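Local coordinates for protein D-alanine--D-alanine ligase (PDB 3TQT) that joins two D-alanine molecules into D-alanyl-D-alanine at the expense of ATP, supplying a building block for bacterial peptidoglycan, at residues D142-T146 and D157-L161; E168-Q172 and V199-F205. One frame throughout, in Å; residues are numbered along the deposited sequence.

In the fold
Both contacts lie around the four-stranded antiparallel sheet of the ATP-grasp region, but at different depths. The centre of contact 1 lies about 18 Å from the centre of the chain; this contact sets helix 141-150 against edge strand 159-161 and the residues before it, close to predicted ATP and magnesium sites. The centre of contact 2, about 31 Å from the chain's centre and away from the annotated sites, joins the starts of helices 170-177 and 202-212. Charged side chains and an indole dominate the first; the second mixes aromatic packing with water bridges. They meet where Leu161 CD1 comes within 4.1 Å of Phe205 CZ and His159 CD2 within 3.9 Å of Val170 CG1.

Contact 1 of 2, residues D142-T146 and D157-L161; sequences DLTKT and DWHTL
The aliphatic chain of Lys145, on helix 141-150, runs across one face of the indole of Trp158, the residue just before edge strand 159-161 of the four-stranded antiparallel sheet in the ATP-grasp fold. The packing is most extensive over the six-membered ring: Lys145 CB stands 3.6 Å from the ring centroid and only 10° off its normal, a CH-pi contact. Because the lysine chain is extended beyond CG, CD stays over the same indole, 3.7 Å from Trp158 CE3, and NZ is carried past the ring to a salt bridge with Glu222, which falls in the predicted ATP-binding range, and to hydrogen bonds with Asn315 and Val156. Asp142 makes the link to the strand itself. Its CB comes within 3.6 Å of Trp158 NE1, and its OD2, placed by a chi1 of 60°, accepts from Thr160 OG1 at 2.7 Å, using the lone pair directed away from OD1. OD1 is in a salt bridge with Arg218, so both carboxylate oxygens have partners. The Thr146 side is thinner: this residue is partly exposed and is also packed by Ala150 of the second subunit. Its side chain meets the indole at one atom, OG1, 3.5 Å from Trp158 CZ2. The same hydroxyl donates to Asp142 O at 2.9 Å, from the face of the carbonyl plane opposite to the one used by Thr146 N.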
ATOM      1  N   ASP A 142      13.562   1.600  -2.856  1.00 19.77           N
ATOM      2  CA  ASP A 142      14.009   2.978  -2.725  1.00 15.28           C
ATOM      3  C   ASP A 142      13.103   3.759  -1.770  1.00 19.04           C
ATOM      4  O   ASP A 142      13.573   4.596  -0.988  1.00 17.84           O
ATOM      5  CB  ASP A 142      14.124   3.675  -4.091  1.00 15.24           C
ATOM      6  CG  ASP A 142      12.789   3.727  -4.872  1.00 18.33           C
ATOM      7  OD1 ASP A 142      11.894   2.863  -4.680  1.00 19.10           O
ATOM      8  OD2 ASP A 142      12.652   4.649  -5.696  1.00 20.85           O
ATOM      9  N   LEU A 143      11.806   3.465  -1.820  1.00 18.25           N
ATOM     10  CA  LEU A 143      10.864   4.065  -0.873  1.00 22.38           C
ATOM     11  C   LEU A 143      11.189   3.601   0.547  1.00 18.38           C
ATOM     12  O   LEU A 143      11.168   4.396   1.484  1.00 17.65           O
ATOM     13  CB  LEU A 143       9.416   3.714  -1.244  1.00 18.91           C
ATOM     14  CG  LEU A 143       8.311   4.193  -0.303  1.00 22.49           C
ATOM     15  CD1 LEU A 143       8.382   5.715  -0.111  1.00 18.04           C
ATOM     16  CD2 LEU A 143       6.943   3.744  -0.838  1.00 20.07           C
ATOM     17  N   THR A 144      11.498   2.317   0.704  1.00 16.37           N
ATOM     18  CA  THR A 144      11.897   1.788   2.007  1.00 19.65           C
ATOM     19  C   THR A 144      13.068   2.591   2.557  1.00 19.74           C
ATOM     20  O   THR A 144      13.048   3.053   3.699  1.00 16.54           O
ATOM     21  CB  THR A 144      12.375   0.313   1.927  1.00 23.76           C
ATOM     22  OG1 THR A 144      11.513  -0.442   1.077  1.00 20.10           O
ATOM     23  CG2 THR A 144      12.390  -0.307   3.318  1.00 24.92           C
ATOM     24  N   LYS A 145      14.094   2.761   1.730  1.00 16.76           N
ATOM     25  CA  LYS A 145      15.284   3.477   2.172  1.00 19.95           C
ATOM     26  C   LYS A 145      15.000   4.932   2.482  1.00 18.05           C
ATOM     27  O   LYS A 145      15.603   5.504   3.389  1.00 17.32           O
ATOM     28  CB  LYS A 145      16.408   3.348   1.145  1.00 21.83           C
ATOM     29  CG  LYS A 145      17.069   1.980   1.182  1.00 22.46           C
ATOM     30  CD  LYS A 145      18.124   1.875   0.096  1.00 22.97           C
ATOM     31  CE  LYS A 145      18.774   0.511   0.122  1.00 23.69           C
ATOM     32  NZ  LYS A 145      19.999   0.556  -0.693  1.00 22.41           N
ATOM     33  N   THR A 146      14.066   5.527   1.746  1.00 17.34           N
ATOM     34  CA  THR A 146      13.705   6.912   1.991  1.00 17.07           C
ATOM     35  C   THR A 146      13.164   7.025   3.410  1.00 20.34           C
ATOM     36  O   THR A 146      13.548   7.913   4.174  1.00 18.85           O
ATOM     37  CB  THR A 146      12.610   7.373   1.015  1.00 23.94           C
ATOM     38  OG1 THR A 146      13.140   7.389  -0.313  1.00 25.51           O
ATOM     39  CG2 THR A 146      12.113   8.773   1.376  1.00 23.69           C
ATOM     40  N   ASP A 157      23.395   3.435   0.337  1.00 22.50           N
ATOM     41  CA  ASP A 157      22.930   4.581  -0.426  1.00 28.77           C
ATOM     42  C   ASP A 157      22.343   4.124  -1.748  1.00 23.27           C
ATOM     43  O   ASP A 157      22.599   3.008  -2.201  1.00 21.74           O
ATOM     44  CB  ASP A 157      24.041   5.613  -0.649  1.00 29.57           C
ATOM     45  CG  ASP A 157      23.488   6.982  -1.067  1.00 38.59           C
ATOM     46  OD1 ASP A 157      22.293   7.266  -0.789  1.00 31.69           O
ATOM     47  OD2 ASP A 157      24.237   7.778  -1.677  1.00 36.51           O
ATOM     48  N   TRP A 158      21.535   4.985  -2.354  1.00 22.00           N
ATOM     49  CA  TRP A 158      20.870   4.628  -3.598  1.00 22.44           C
ATOM     50  C   TRP A 158      20.566   5.877  -4.387  1.00 20.43           C
ATOM     51  O   TRP A 158      20.594   6.985  -3.856  1.00 21.81           O
ATOM     52  CB  TRP A 158      19.567   3.875  -3.319  1.00 16.03           C
ATOM     53  CG  TRP A 158      18.444   4.782  -2.888  1.00 22.98           C
ATOM     54  CD1 TRP A 158      17.373   5.181  -3.642  1.00 18.86           C
ATOM     55  CD2 TRP A 158      18.291   5.411  -1.609  1.00 22.17           C
ATOM     56  NE1 TRP A 158      16.557   6.004  -2.903  1.00 24.13           N
ATOM     57  CE2 TRP A 158      17.102   6.167  -1.654  1.00 26.26           C
ATOM     58  CE3 TRP A 158      19.050   5.407  -0.430  1.00 20.83           C
ATOM     59  CZ2 TRP A 158      16.649   6.917  -0.564  1.00 23.98           C
ATOM     60  CZ3 TRP A 158      18.601   6.145   0.650  1.00 23.53           C
ATOM     61  CH2 TRP A 158      17.403   6.884   0.579  1.00 26.23           C
ATOM     62  N   HIS A 159      20.267   5.691  -5.662  1.00 19.42           N
ATOM     63  CA  HIS A 159      19.786   6.787  -6.481  1.00 18.22           C
ATOM     64  C   HIS A 159      18.688   6.286  -7.385  1.00 20.15           C
ATOM     65  O   HIS A 159      18.909   5.403  -8.200  1.00 25.78           O
ATOM     66  CB  HIS A 159      20.911   7.385  -7.327  1.00 21.46           C
ATOM     67  CG  HIS A 159      20.474   8.577  -8.113  1.00 26.90           C
ATOM     68  ND1 HIS A 159      20.264   9.809  -7.533  1.00 29.66           N
ATOM     69  CD2 HIS A 159      20.151   8.716  -9.421  1.00 29.70           C
ATOM     70  CE1 HIS A 159      19.860  10.663  -8.456  1.00 35.92           C
ATOM     71  NE2 HIS A 159      19.783  10.028  -9.610  1.00 24.91           N
ATOM     72  N   THR A 160      17.498   6.850  -7.227  1.00 19.13           N
ATOM     73  CA  THR A 160      16.347   6.426  -8.000  1.00 17.66           C
ATOM     74  C   THR A 160      16.354   7.118  -9.365  1.00 26.28           C
ATOM     75  O   THR A 160      16.702   8.288  -9.467  1.00 21.21           O
ATOM     76  CB  THR A 160      15.055   6.792  -7.259  1.00 22.39           C
ATOM     77  OG1 THR A 160      14.982   6.041  -6.034  1.00 23.05           O
ATOM     78  CG2 THR A 160      13.817   6.508  -8.122  1.00 19.32           C
ATOM     79  N   LEU A 161      15.990   6.377 -10.410  1.00 19.79           N
ATOM     80  CA  LEU A 161      15.754   6.955 -11.724  1.00 20.32           C
ATOM     81  C   LEU A 161      14.389   6.516 -12.213  1.00 25.36           C
ATOM     82  O   LEU A 161      13.972   5.373 -11.998  1.00 20.79           O
ATOM     83  CB  LEU A 161      16.791   6.487 -12.745  1.00 22.72           C
ATOM     84  CG  LEU A 161      18.200   7.066 -12.685  1.00 27.33           C
ATOM     85  CD1 LEU A 161      19.040   6.427 -13.779  1.00 32.09           C
ATOM     86  CD2 LEU A 161      18.167   8.584 -12.846  1.00 23.06           C
TER

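Contact 2 of 2, residues E168-Q172 and V199-F205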
ATOM      1  N   GLU A 168      22.252  10.513 -18.840  1.00 26.89           N
ATOM      2  CA  GLU A 168      23.556  11.135 -19.016  1.00 28.76           C
ATOM      3  C   GLU A 168      23.994  11.867 -17.749  1.00 30.23           C
ATOM      4  O   GLU A 168      23.188  12.528 -17.086  1.00 31.24           O
ATOM      5  CB  GLU A 168      23.509  12.107 -20.195  1.00 34.87           C
ATOM      6  CG  GLU A 168      23.371  11.425 -21.553  1.00 38.95           C
ATOM      7  CD  GLU A 168      21.920  11.158 -21.955  1.00 37.76           C
ATOM      8  OE1 GLU A 168      20.996  11.524 -21.200  1.00 36.13           O
ATOM      9  OE2 GLU A 168      21.708  10.573 -23.038  1.00 44.90           O
ATOM     10  N   GLY A 169      25.269  11.728 -17.406  1.00 29.56           N
ATOM     11  CA  GLY A 169      25.828  12.420 -16.263  1.00 32.82           C
ATOM     12  C   GLY A 169      25.553  11.713 -14.950  1.00 29.03           C
ATOM     13  O   GLY A 169      26.233  11.956 -13.952  1.00 32.46           O
ATOM     14  N   VAL A 170      24.557  10.834 -14.940  1.00 26.70           N
ATOM     15  CA  VAL A 170      24.206  10.143 -13.698  1.00 26.14           C
ATOM     16  C   VAL A 170      25.310   9.205 -13.243  1.00 26.22           C
ATOM     17  O   VAL A 170      25.720   9.247 -12.087  1.00 28.35           O
ATOM     18  CB  VAL A 170      22.883   9.373 -13.808  1.00 21.77           C
ATOM     19  CG1 VAL A 170      22.594   8.622 -12.496  1.00 20.65           C
ATOM     20  CG2 VAL A 170      21.755  10.342 -14.117  1.00 24.95           C
ATOM     21  N   TYR A 171      25.775   8.357 -14.153  1.00 25.42           N
ATOM     22  CA  TYR A 171      26.849   7.424 -13.846  1.00 27.77           C
ATOM     23  C   TYR A 171      28.006   8.144 -13.181  1.00 28.65           C
ATOM     24  O   TYR A 171      28.460   7.743 -12.108  1.00 29.79           O
ATOM     25  CB  TYR A 171      27.335   6.729 -15.113  1.00 25.52           C
ATOM     26  CG  TYR A 171      28.399   5.691 -14.872  1.00 30.44           C
ATOM     27  CD1 TYR A 171      28.110   4.529 -14.172  1.00 30.71           C
ATOM     28  CD2 TYR A 171      29.701   5.863 -15.362  1.00 35.80           C
ATOM     29  CE1 TYR A 171      29.080   3.567 -13.954  1.00 34.09           C
ATOM     30  CE2 TYR A 171      30.679   4.908 -15.144  1.00 37.71           C
ATOM     31  CZ  TYR A 171      30.356   3.760 -14.439  1.00 37.13           C
ATOM     32  OH  TYR A 171      31.303   2.795 -14.208  1.00 36.30           O
ATOM     33  N   GLN A 172      28.472   9.217 -13.820  1.00 29.07           N
ATOM     34  CA  GLN A 172      29.634   9.948 -13.336  1.00 29.64           C
ATOM     35  C   GLN A 172      29.389  10.561 -11.972  1.00 29.42           C
ATOM     36  O   GLN A 172      30.268  10.553 -11.113  1.00 35.90           O
ATOM     37  CB  GLN A 172      30.045  11.053 -14.320  1.00 33.17           C
ATOM     38  CG  GLN A 172      31.408  11.634 -13.983  1.00 34.54           C
ATOM     39  CD  GLN A 172      32.456  10.548 -13.908  1.00 40.82           C
ATOM     40  OE1 GLN A 172      32.716   9.872 -14.895  1.00 43.90           O
ATOM     41  NE2 GLN A 172      33.023  10.337 -12.723  1.00 34.47           N
ATOM     42  N   VAL A 199      27.230  -3.129 -13.021  1.00 33.12           N
ATOM     43  CA  VAL A 199      27.807  -2.338 -14.095  1.00 31.27           C
ATOM     44  C   VAL A 199      29.156  -1.764 -13.683  1.00 34.98           C
ATOM     45  O   VAL A 199      29.329  -1.284 -12.562  1.00 34.55           O
ATOM     46  CB  VAL A 199      26.876  -1.188 -14.544  1.00 30.38           C
ATOM     47  CG1 VAL A 199      25.514  -1.736 -15.004  1.00 26.22           C
ATOM     48  CG2 VAL A 199      26.694  -0.180 -13.415  1.00 32.46           C
ATOM     49  N   LYS A 200      30.100  -1.801 -14.612  1.00 32.25           N
ATOM     50  CA  LYS A 200      31.466  -1.348 -14.364  1.00 35.84           C
ATOM     51  C   LYS A 200      31.866  -0.198 -15.292  1.00 36.05           C
ATOM     52  O   LYS A 200      32.915   0.426 -15.102  1.00 39.14           O
ATOM     53  CB  LYS A 200      32.438  -2.518 -14.522  1.00 45.78           C
ATOM     54  CG  LYS A 200      33.541  -2.568 -13.470  1.00 67.24           C
ATOM     55  CD  LYS A 200      34.587  -3.620 -13.824  1.00 78.22           C
ATOM     56  CE  LYS A 200      35.721  -3.040 -14.672  1.00 86.08           C
ATOM     57  NZ  LYS A 200      35.278  -2.083 -15.736  1.00 88.80           N
ATOM     58  N   THR A 201      31.039   0.081 -16.298  1.00 30.29           N
ATOM     59  CA  THR A 201      31.337   1.168 -17.234  1.00 32.42           C
ATOM     60  C   THR A 201      30.117   2.041 -17.503  1.00 32.61           C
ATOM     61  O   THR A 201      28.997   1.642 -17.222  1.00 28.94           O
ATOM     62  CB  THR A 201      31.833   0.638 -18.604  1.00 33.41           C
ATOM     63  OG1 THR A 201      30.762  -0.053 -19.262  1.00 36.13           O
ATOM     64  CG2 THR A 201      33.012  -0.287 -18.434  1.00 34.95           C
ATOM     65  N   GLU A 202      30.346   3.227 -18.065  1.00 36.28           N
ATOM     66  CA  GLU A 202      29.257   4.126 -18.444  1.00 39.90           C
ATOM     67  C   GLU A 202      28.307   3.421 -19.392  1.00 37.80           C
ATOM     68  O   GLU A 202      27.088   3.498 -19.246  1.00 37.08           O
ATOM     69  CB  GLU A 202      29.801   5.368 -19.153  1.00 48.05           C
ATOM     70  CG  GLU A 202      28.736   6.112 -19.972  1.00 53.76           C
ATOM     71  CD  GLU A 202      27.812   6.927 -19.101  1.00 49.88           C
ATOM     72  OE1 GLU A 202      28.333   7.622 -18.205  1.00 51.78           O
ATOM     73  OE2 GLU A 202      26.570   6.875 -19.296  1.00 45.40           O
ATOM     74  N   THR A 203      28.883   2.750 -20.382  1.00 35.24           N
ATOM     75  CA  THR A 203      28.111   2.029 -21.384  1.00 41.82           C
ATOM     76  C   THR A 203      27.272   0.931 -20.750  1.00 38.44           C
ATOM     77  O   THR A 203      26.098   0.782 -21.067  1.00 37.09           O
ATOM     78  CB  THR A 203      29.030   1.423 -22.468  1.00 49.05           C
ATOM     79  OG1 THR A 203      29.675   2.482 -23.187  1.00 48.89           O
ATOM     80  CG2 THR A 203      28.227   0.563 -23.442  1.00 42.46           C
ATOM     81  N   GLU A 204      27.874   0.159 -19.854  1.00 32.48           N
ATOM     82  CA  GLU A 204      27.131  -0.881 -19.155  1.00 33.75           C
ATOM     83  C   GLU A 204      26.005  -0.248 -18.370  1.00 29.89           C
ATOM     84  O   GLU A 204      24.896  -0.791 -18.308  1.00 30.35           O
ATOM     85  CB  GLU A 204      28.041  -1.692 -18.231  1.00 32.86           C
ATOM     86  CG  GLU A 204      28.893  -2.707 -18.987  1.00 38.50           C
ATOM     87  CD  GLU A 204      29.888  -3.435 -18.097  1.00 40.34           C
ATOM     88  OE1 GLU A 204      29.640  -3.563 -16.879  1.00 40.43           O
ATOM     89  OE2 GLU A 204      30.922  -3.881 -18.626  1.00 42.72           O
ATOM     90  N   PHE A 205      26.293   0.912 -17.782  1.00 26.63           N
ATOM     91  CA  PHE A 205      25.309   1.601 -16.956  1.00 31.51           C
ATOM     92  C   PHE A 205      24.063   1.903 -17.769  1.00 27.32           C
ATOM     93  O   PHE A 205      22.950   1.515 -17.392  1.00 24.65           O
ATOM     94  CB  PHE A 205      25.884   2.899 -16.387  1.00 30.74           C
ATOM     95  CG  PHE A 205      24.866   3.752 -15.688  1.00 27.41           C
ATOM     96  CD1 PHE A 205      24.381   3.396 -14.438  1.00 24.45           C
ATOM     97  CD2 PHE A 205      24.396   4.912 -16.276  1.00 32.19           C
ATOM     98  CE1 PHE A 205      23.450   4.181 -13.800  1.00 30.13           C
ATOM     99  CE2 PHE A 205      23.462   5.701 -15.643  1.00 28.88           C
ATOM    100  CZ  PHE A 205      22.991   5.333 -14.400  1.00 29.29           C
TER
HETATM  101  O   HOH W   1      25.391   8.287 -17.271  1.00 26.05           O
HETATM  102  O   HOH W   2      31.017   0.989 -12.065  1.00 38.71           O
HETATM  103  O   HOH W   3      27.782   9.947 -16.384  1.00 29.36           O
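Tyr171 OH lies 3.0 Å from Lys200 O, at best a weak hydrogen bond, and 2.8 Å from a water that donates to Val199 O. The ring behind the hydroxyl lies against the backbone at the start of helix 202-212, from Thr201 C to Glu202 CA; the latter is 3.8 Å from the Tyr171 ring centroid and 23° off its normal, a CH-pi contact. With CG anti to the backbone N (chi1 -177°), the phenol extends from the first turn of its helix and reaches that backbone. Thr201 is the N-cap of helix 202-212, its OG1 accepting from Glu204 N at 3.0 Å. This is a partly buried outer part of the ATP-grasp region, where helices 170-177 and 202-212 pack on the four-stranded sheet: Tyr171 touches Leu183 and Phe205 touches Val185. A bend at chi2 brings the Glu202 carboxylate to the start of helix 170-177. Two waters complete the reach, one linking Tyr171 N to OE2 and the other Gln172 N to OE1; the carboxylate thus lies by the N-terminal turn of that helix, where the backbone N-H groups would probably favour a negative charge. Tyr171 CB sits over one face of the Phe205 ring, 4.0 Å from its centroid, while the two ring planes are inclined at 37°. Val170 CG1 meets the same phenyl at CZ, 3.8 Å away.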